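Local coordinates for protein pyocin S5 (Pseudomonas aeruginosa PAO1, PDB 6THK) that probably kills related bacteria by forming channels that depolarise the cytoplasmic membrane, as expected of an imported, channel-forming bacteriocin, at residues E351-K356 against A449-L454; K366-H371 against D486-A491; L474-T479 against N492-S497. The protein carries 1 engineered substitution. One frame throughout, in Å; residues are numbered along the deposited sequence.

Interaction 1: E351-K356 against A449-L454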
# COMPACT_ATOMS: atom_id res chain seq x y z
N GLU A 351 -11.65 51.77 -18.16
CA GLU A 351 -12.02 51.95 -16.75
C GLU A 351 -13.52 52.21 -16.57
O GLU A 351 -14.12 51.71 -15.62
CB GLU A 351 -11.20 53.07 -16.12
CG GLU A 351 -11.42 53.24 -14.62
CD GLU A 351 -11.20 52.01 -13.74
OE1 GLU A 351 -10.39 51.13 -14.10
OE2 GLU A 351 -11.80 51.99 -12.63
N GLY A 352 -14.08 53.02 -17.46
CA GLY A 352 -15.50 53.36 -17.43
C GLY A 352 -16.42 52.22 -17.80
O GLY A 352 -17.63 52.33 -17.59
N ALA A 353 -15.87 51.13 -18.39
CA ALA A 353 -16.62 49.93 -18.81
C ALA A 353 -16.66 48.89 -17.69
O ALA A 353 -17.54 48.03 -17.64
CB ALA A 353 -15.98 49.32 -20.05
N ARG A 354 -15.68 48.98 -16.78
CA ARG A 354 -15.53 48.10 -15.61
C ARG A 354 -16.87 48.03 -14.84
O ARG A 354 -17.50 49.07 -14.59
CB ARG A 354 -14.38 48.66 -14.73
CG ARG A 354 -13.63 47.63 -13.93
CD ARG A 354 -12.24 48.09 -13.47
NE ARG A 354 -11.22 47.85 -14.49
CZ ARG A 354 -10.57 46.70 -14.67
NH1 ARG A 354 -10.82 45.66 -13.88
NH2 ARG A 354 -9.67 46.58 -15.64
N GLY A 355 -17.35 46.81 -14.62
CA GLY A 355 -18.60 46.52 -13.92
C GLY A 355 -19.89 46.89 -14.62
O GLY A 355 -20.96 46.78 -14.02
N LYS A 356 -19.80 47.31 -15.87
CA LYS A 356 -20.97 47.68 -16.68
C LYS A 356 -21.24 46.60 -17.74
O LYS A 356 -20.37 45.78 -18.03
CB LYS A 356 -20.74 49.04 -17.36
CG LYS A 356 -20.78 50.28 -16.44
CD LYS A 356 -20.81 51.55 -17.31
CE LYS A 356 -20.85 52.85 -16.53
NZ LYS A 356 -19.63 53.04 -15.69
N ALA A 449 -23.43 40.68 -22.62
CA ALA A 449 -22.00 40.58 -22.32
C ALA A 449 -21.51 41.83 -21.56
O ALA A 449 -22.24 42.82 -21.44
CB ALA A 449 -21.18 40.36 -23.60
N ALA A 450 -20.32 41.72 -21.01
CA ALA A 450 -19.74 42.80 -20.26
C ALA A 450 -19.27 43.84 -21.23
O ALA A 450 -18.79 43.52 -22.31
CB ALA A 450 -18.59 42.29 -19.43
N ALA A 451 -19.34 45.10 -20.82
CA ALA A 451 -18.92 46.25 -21.62
C ALA A 451 -17.42 46.20 -21.97
O ALA A 451 -17.03 46.63 -23.03
CB ALA A 451 -19.29 47.55 -20.94
N SER A 452 -16.61 45.65 -21.07
CA SER A 452 -15.17 45.47 -21.23
C SER A 452 -14.82 44.60 -22.44
O SER A 452 -13.78 44.78 -23.04
CB SER A 452 -14.56 44.89 -19.96
OG SER A 452 -15.02 45.59 -18.83
N TRP A 453 -15.67 43.62 -22.78
CA TRP A 453 -15.44 42.79 -23.95
C TRP A 453 -15.45 43.66 -25.22
O TRP A 453 -14.64 43.45 -26.11
CB TRP A 453 -16.49 41.68 -24.06
CG TRP A 453 -16.17 40.74 -25.16
CD1 TRP A 453 -15.09 39.93 -25.24
CD2 TRP A 453 -16.91 40.55 -26.36
NE1 TRP A 453 -15.12 39.22 -26.41
CE2 TRP A 453 -16.23 39.58 -27.12
CE3 TRP A 453 -18.10 41.08 -26.87
CZ2 TRP A 453 -16.69 39.15 -28.35
CZ3 TRP A 453 -18.54 40.65 -28.09
CH2 TRP A 453 -17.84 39.69 -28.81
N LEU A 454 -16.37 44.62 -25.29
CA LEU A 454 -16.44 45.56 -26.41
C LEU A 454 -15.17 46.39 -26.48
O LEU A 454 -14.66 46.66 -27.56
CB LEU A 454 -17.60 46.53 -26.23
CG LEU A 454 -19.02 46.09 -26.55
CD1 LEU A 454 -19.92 47.31 -26.61
CD2 LEU A 454 -19.05 45.33 -27.86
O HOH W 1 -17.71 45.28 -18.13

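Interaction 2: K366-H371 against D486-A491. With ZN (zinc ion), chain H.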
# COMPACT_ATOMS: atom_id res chain seq x y z
N LYS A 366 -29.90 56.45 -29.90
CA LYS A 366 -30.39 57.70 -29.31
C LYS A 366 -29.26 58.61 -28.83
O LYS A 366 -29.28 59.79 -29.15
CB LYS A 366 -31.41 57.43 -28.18
N SER A 367 -28.25 58.05 -28.11
CA SER A 367 -27.08 58.80 -27.61
C SER A 367 -26.22 59.29 -28.76
O SER A 367 -25.83 60.46 -28.78
CB SER A 367 -26.23 57.95 -26.67
OG SER A 367 -26.92 57.54 -25.51
N PHE A 368 -25.91 58.38 -29.72
CA PHE A 368 -25.07 58.67 -30.88
C PHE A 368 -25.70 59.64 -31.88
O PHE A 368 -24.97 60.44 -32.47
CB PHE A 368 -24.63 57.37 -31.58
CG PHE A 368 -23.52 57.55 -32.58
CD1 PHE A 368 -22.19 57.67 -32.17
CD2 PHE A 368 -23.79 57.56 -33.95
CE1 PHE A 368 -21.16 57.82 -33.10
CE2 PHE A 368 -22.76 57.73 -34.88
CZ PHE A 368 -21.45 57.84 -34.45
N GLU A 369 -27.04 59.56 -32.09
CA GLU A 369 -27.78 60.44 -33.00
C GLU A 369 -27.75 61.88 -32.51
O GLU A 369 -27.67 62.79 -33.34
CB GLU A 369 -29.23 59.98 -33.20
N LYS A 370 -27.81 62.09 -31.17
CA LYS A 370 -27.73 63.37 -30.47
C LYS A 370 -26.44 64.15 -30.83
O LYS A 370 -26.52 65.32 -31.22
CB LYS A 370 -27.85 63.13 -28.94
CG LYS A 370 -27.43 64.31 -28.08
CD LYS A 370 -27.23 63.88 -26.65
CE LYS A 370 -27.64 64.96 -25.69
NZ LYS A 370 -28.12 64.38 -24.42
N HIS A 371 -25.25 63.49 -30.75
CA HIS A 371 -23.93 64.08 -31.05
C HIS A 371 -23.42 63.87 -32.50
O HIS A 371 -22.37 64.40 -32.88
CB HIS A 371 -22.88 63.57 -30.04
CG HIS A 371 -23.04 64.14 -28.67
ND1 HIS A 371 -22.63 65.44 -28.38
CD2 HIS A 371 -23.55 63.58 -27.55
CE1 HIS A 371 -22.92 65.63 -27.11
NE2 HIS A 371 -23.47 64.55 -26.57
N ASP A 486 -21.23 59.56 -21.08
CA ASP A 486 -20.05 60.39 -20.79
C ASP A 486 -18.80 59.86 -21.48
O ASP A 486 -17.92 60.65 -21.82
CB ASP A 486 -19.83 60.64 -19.28
CG ASP A 486 -19.71 59.41 -18.39
OD1 ASP A 486 -18.68 58.71 -18.48
OD2 ASP A 486 -20.60 59.21 -17.53
N LEU A 487 -18.76 58.54 -21.77
CA LEU A 487 -17.65 57.95 -22.52
C LEU A 487 -17.75 58.31 -24.01
O LEU A 487 -16.72 58.53 -24.65
CB LEU A 487 -17.53 56.44 -22.32
CG LEU A 487 -17.01 55.98 -20.97
CD1 LEU A 487 -17.02 54.47 -20.89
CD2 LEU A 487 -15.60 56.49 -20.70
N LEU A 488 -18.99 58.43 -24.53
CA LEU A 488 -19.28 58.85 -25.90
C LEU A 488 -18.85 60.31 -26.08
O LEU A 488 -18.12 60.60 -27.03
CB LEU A 488 -20.77 58.68 -26.25
CG LEU A 488 -21.25 59.39 -27.53
CD1 LEU A 488 -20.56 58.84 -28.78
CD2 LEU A 488 -22.75 59.28 -27.68
N GLU A 489 -19.31 61.22 -25.18
CA GLU A 489 -18.97 62.64 -25.18
C GLU A 489 -17.46 62.89 -25.21
O GLU A 489 -16.99 63.67 -26.03
CB GLU A 489 -19.59 63.32 -23.95
CG GLU A 489 -20.93 63.95 -24.29
CD GLU A 489 -21.98 63.89 -23.20
OE1 GLU A 489 -23.18 63.92 -23.54
OE2 GLU A 489 -21.61 63.80 -22.01
N LYS A 490 -16.71 62.21 -24.32
CA LYS A 490 -15.26 62.30 -24.23
C LYS A 490 -14.57 61.87 -25.53
O LYS A 490 -13.65 62.54 -25.98
CB LYS A 490 -14.73 61.47 -23.06
CG LYS A 490 -14.89 62.15 -21.70
CD LYS A 490 -14.67 61.19 -20.54
CE LYS A 490 -14.78 61.91 -19.22
NZ LYS A 490 -14.84 60.94 -18.10
N ALA A 491 -15.03 60.75 -26.14
CA ALA A 491 -14.42 60.22 -27.35
C ALA A 491 -14.80 61.09 -28.53
O ALA A 491 -13.95 61.38 -29.36
CB ALA A 491 -14.84 58.78 -27.58
ZN ZN H . -24.51 63.08 -25.22

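Interaction 3: L474-T479 against N492-S497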
# COMPACT_ATOMS: atom_id res chain seq x y z
N LEU A 474 -12.71 57.18 -33.60
CA LEU A 474 -14.09 56.92 -34.03
C LEU A 474 -14.57 55.56 -33.49
O LEU A 474 -15.72 55.44 -33.08
CB LEU A 474 -14.19 56.99 -35.56
CG LEU A 474 -15.57 56.81 -36.19
CD1 LEU A 474 -16.58 57.79 -35.61
CD2 LEU A 474 -15.49 57.01 -37.69
N VAL A 475 -13.64 54.60 -33.42
CA VAL A 475 -13.92 53.28 -32.88
C VAL A 475 -14.27 53.41 -31.40
O VAL A 475 -15.25 52.85 -30.94
CB VAL A 475 -12.72 52.34 -33.04
CG1 VAL A 475 -12.77 51.23 -32.01
CG2 VAL A 475 -12.68 51.77 -34.44
N MET A 476 -13.46 54.15 -30.67
CA MET A 476 -13.71 54.40 -29.24
C MET A 476 -14.99 55.15 -29.03
O MET A 476 -15.69 54.84 -28.08
CB MET A 476 -12.56 55.13 -28.58
CG MET A 476 -11.31 54.33 -28.54
SD MET A 476 -10.14 54.99 -27.35
CE MET A 476 -9.55 56.49 -28.20
N ALA A 477 -15.33 56.09 -29.93
CA ALA A 477 -16.58 56.86 -29.85
C ALA A 477 -17.81 55.95 -30.01
O ALA A 477 -18.73 55.99 -29.19
CB ALA A 477 -16.58 57.97 -30.88
N VAL A 478 -17.74 55.08 -31.00
CA VAL A 478 -18.77 54.12 -31.32
C VAL A 478 -18.94 53.08 -30.19
O VAL A 478 -20.06 52.77 -29.80
CB VAL A 478 -18.44 53.49 -32.68
CG1 VAL A 478 -18.80 52.04 -32.73
CG2 VAL A 478 -19.09 54.27 -33.80
N THR A 479 -17.83 52.55 -29.68
CA THR A 479 -17.78 51.61 -28.54
C THR A 479 -18.36 52.30 -27.28
O THR A 479 -19.13 51.69 -26.55
CB THR A 479 -16.32 51.18 -28.30
OG1 THR A 479 -15.85 50.54 -29.48
CG2 THR A 479 -16.15 50.26 -27.11
N ASN A 492 -16.06 61.56 -28.55
CA ASN A 492 -16.58 62.47 -29.55
C ASN A 492 -15.75 63.76 -29.59
O ASN A 492 -15.44 64.25 -30.67
CB ASN A 492 -18.09 62.73 -29.33
CG ASN A 492 -18.70 63.76 -30.24
OD1 ASN A 492 -19.12 64.84 -29.80
ND2 ASN A 492 -18.77 63.45 -31.53
N ASN A 493 -15.33 64.28 -28.40
CA ASN A 493 -14.48 65.47 -28.29
C ASN A 493 -13.13 65.19 -28.93
O ASN A 493 -12.70 65.98 -29.76
CB ASN A 493 -14.29 65.89 -26.85
CG ASN A 493 -15.53 66.41 -26.15
OD1 ASN A 493 -15.57 66.47 -24.91
ND2 ASN A 493 -16.57 66.80 -26.90
N LEU A 494 -12.51 64.04 -28.61
CA LEU A 494 -11.23 63.63 -29.21
C LEU A 494 -11.29 63.55 -30.74
O LEU A 494 -10.36 64.02 -31.38
CB LEU A 494 -10.72 62.32 -28.61
CG LEU A 494 -9.36 61.78 -29.08
CD1 LEU A 494 -8.21 62.75 -28.75
CD2 LEU A 494 -9.10 60.40 -28.48
N VAL A 495 -12.37 62.97 -31.32
CA VAL A 495 -12.54 62.87 -32.78
C VAL A 495 -12.50 64.28 -33.39
O VAL A 495 -11.65 64.55 -34.23
CB VAL A 495 -13.85 62.12 -33.18
CG1 VAL A 495 -14.08 62.18 -34.69
CG2 VAL A 495 -13.83 60.67 -32.70
N ILE A 496 -13.33 65.17 -32.88
CA ILE A 496 -13.41 66.53 -33.38
C ILE A 496 -12.09 67.25 -33.22
O ILE A 496 -11.68 68.01 -34.08
CB ILE A 496 -14.50 67.31 -32.65
CG1 ILE A 496 -15.88 66.91 -33.17
CG2 ILE A 496 -14.28 68.80 -32.81
CD1 ILE A 496 -16.99 67.09 -32.16
N SER A 497 -11.46 67.04 -32.07
CA SER A 497 -10.18 67.64 -31.73
C SER A 497 -9.13 67.11 -32.68
O SER A 497 -8.22 67.83 -33.06
CB SER A 497 -9.82 67.33 -30.27
OG SER A 497 -8.43 67.13 -30.09

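Interaction 1: E351-K356 against A449-L454
A451 N donates to K356 O across the contact at 3.1 Å, so the carbonyl of a distant loop receives an N-H near the beginning of helix 451-464. The bond is straight at the hydrogen (175°), although the donor stands above the carbonyl plane, 39° out of it. One water adds to this link: it donates to A353 O at 2.8 Å and to K356 O at 2.7 Å, while accepting from S452 N. Both of its hydrogens are thereby used, and K356 O is gripped twice. The two carbonyls are brought together by the type II turn A353-K356, closed by K356 N to A353 O at 3.0 Å, with G355 at positive phi.

Apolar packing is confined to small groups. A451 CB meets A353 CB at 3.9 Å and K356 CB at 4.1 Å. Beyond CB the lysine leaves this contact: its chain is extended until chi4 (63°) bends NZ toward G352 O, a hydrogen bond of 2.8 Å that ties the turn back to the last part of helix 340-353.

Around the contact, A449 is joined by backbone hydrogen bonding to I358, L454 packs on I358 and M482, and W453 lies against helices 396-409 and 436-446.

Interaction 2: K366-H371 against D486-A491
The zinc site made by H371, E489 and E485 bridges two helices of the colicin-type pore-forming domain, an all-helical bundle. Segments 366-371 and 486-491 run roughly parallel, their axes 30° apart and 10.6 Å at closest approach, a wide spacing that the metal and one leucine span. E485 and E489 stand one turn apart on helix 485-498, the classic spacing for two ligands from one helix, and H371 supplies the third from helix 361-378.

L488 fills the interface beside the metal. Its CD2 presses on the backbone at S367 O, 3.5 Å away, while CD1 comes to the edge of the F368 ring at CD1, 3.9 Å, the two side chains crossing at about a right angle. That ring is held further by edge-to-face stacks with W435 and F439. S367 OG hydrogen-bonds to R359 and to E485 OE1, so it acts in the second shell, positioning a zinc ligand.

At the metal, H371 NE2 binds at 2.2 Å and E489 OE1 at 2.3 Å; the ring and carboxylate planes are 72° apart. These two ligand atoms lie 3.1 Å from each other because they share the ion, not a hydrogen bond. The zinc is approached askew by the imidazole, lying 2.6 Å from H371 CD2 but 3.6 Å from H371 CE1.

Interaction 3: L474-T479 against N492-S497
Segments 474-479 and 492-497 run antiparallel, with 157° between their N-to-C directions and axes that approach to 8.8 Å. The backbones come together most closely at A477 and N492, whose CA atoms are 5.6 Å apart, and L474 faces V495 a turn further along. The small side chain of A477 permits this proximity: its CB reaches both N492 N and V495 CG2, each at 4.3 Å, and no hydrogen bond crosses between the segments.

V495 contributes a methyl-to-backbone contact. Its CG2, anti to the carbonyl carbon, is directed onto the backbone of the other helix, 3.8 Å from L474 N, so a methyl group rests against main chain and not only against side chains. On another side of the interface M476 CE meets L494 CD2 at 3.9 Å; the two side chains cross obliquely, and the bend at chi3 (-73°) sets the methionine methyl at this point. Both residues also pack on M345 of helix 340-353, which covers this margin.

Helix 468-481 lies partly within a predicted transmembrane span that also takes in most of helix 451-464, consistent with the hydrophobic helical hairpin that pore-forming colicins bury in the centre of the soluble bundle. Helix 485-498 turns back along its second arm. T479 belongs to the inner side of that hairpin, packing on L454 and A458. Its OG1 is satisfied within its own helix by donating to V475 O at 2.8 Å, from above the carbonyl plane; V475 O also accepts from T479 N, so two bonds from one residue grip a single buried oxygen.

N492, toward the other flank, leans its side chain on H371 and L375 of helix 361-378.

Overall arrangement
Helix 485-498 serves both interaction 2 and interaction 3, whose centres are about 9 Å apart. They interlock through packing: A491 CB lies 3.4 Å from A477 CA, and L488 CD1 lies 3.4 Å from A477 O. The zinc of interaction 2 is about 7 Å from the side chain of N492 in interaction 3 and about 14 Å from that of K356 in interaction 1. Interaction 1 is centred about 17 Å from each of the others, yet touches both, G352 C meeting L487 CD1 and L454 O meeting T479 CG2, each pair at 3.9 Å. Interactions 1 and 3 join the arms of the probable hydrophobic hairpin to helices 340-353 and 485-498, respectively.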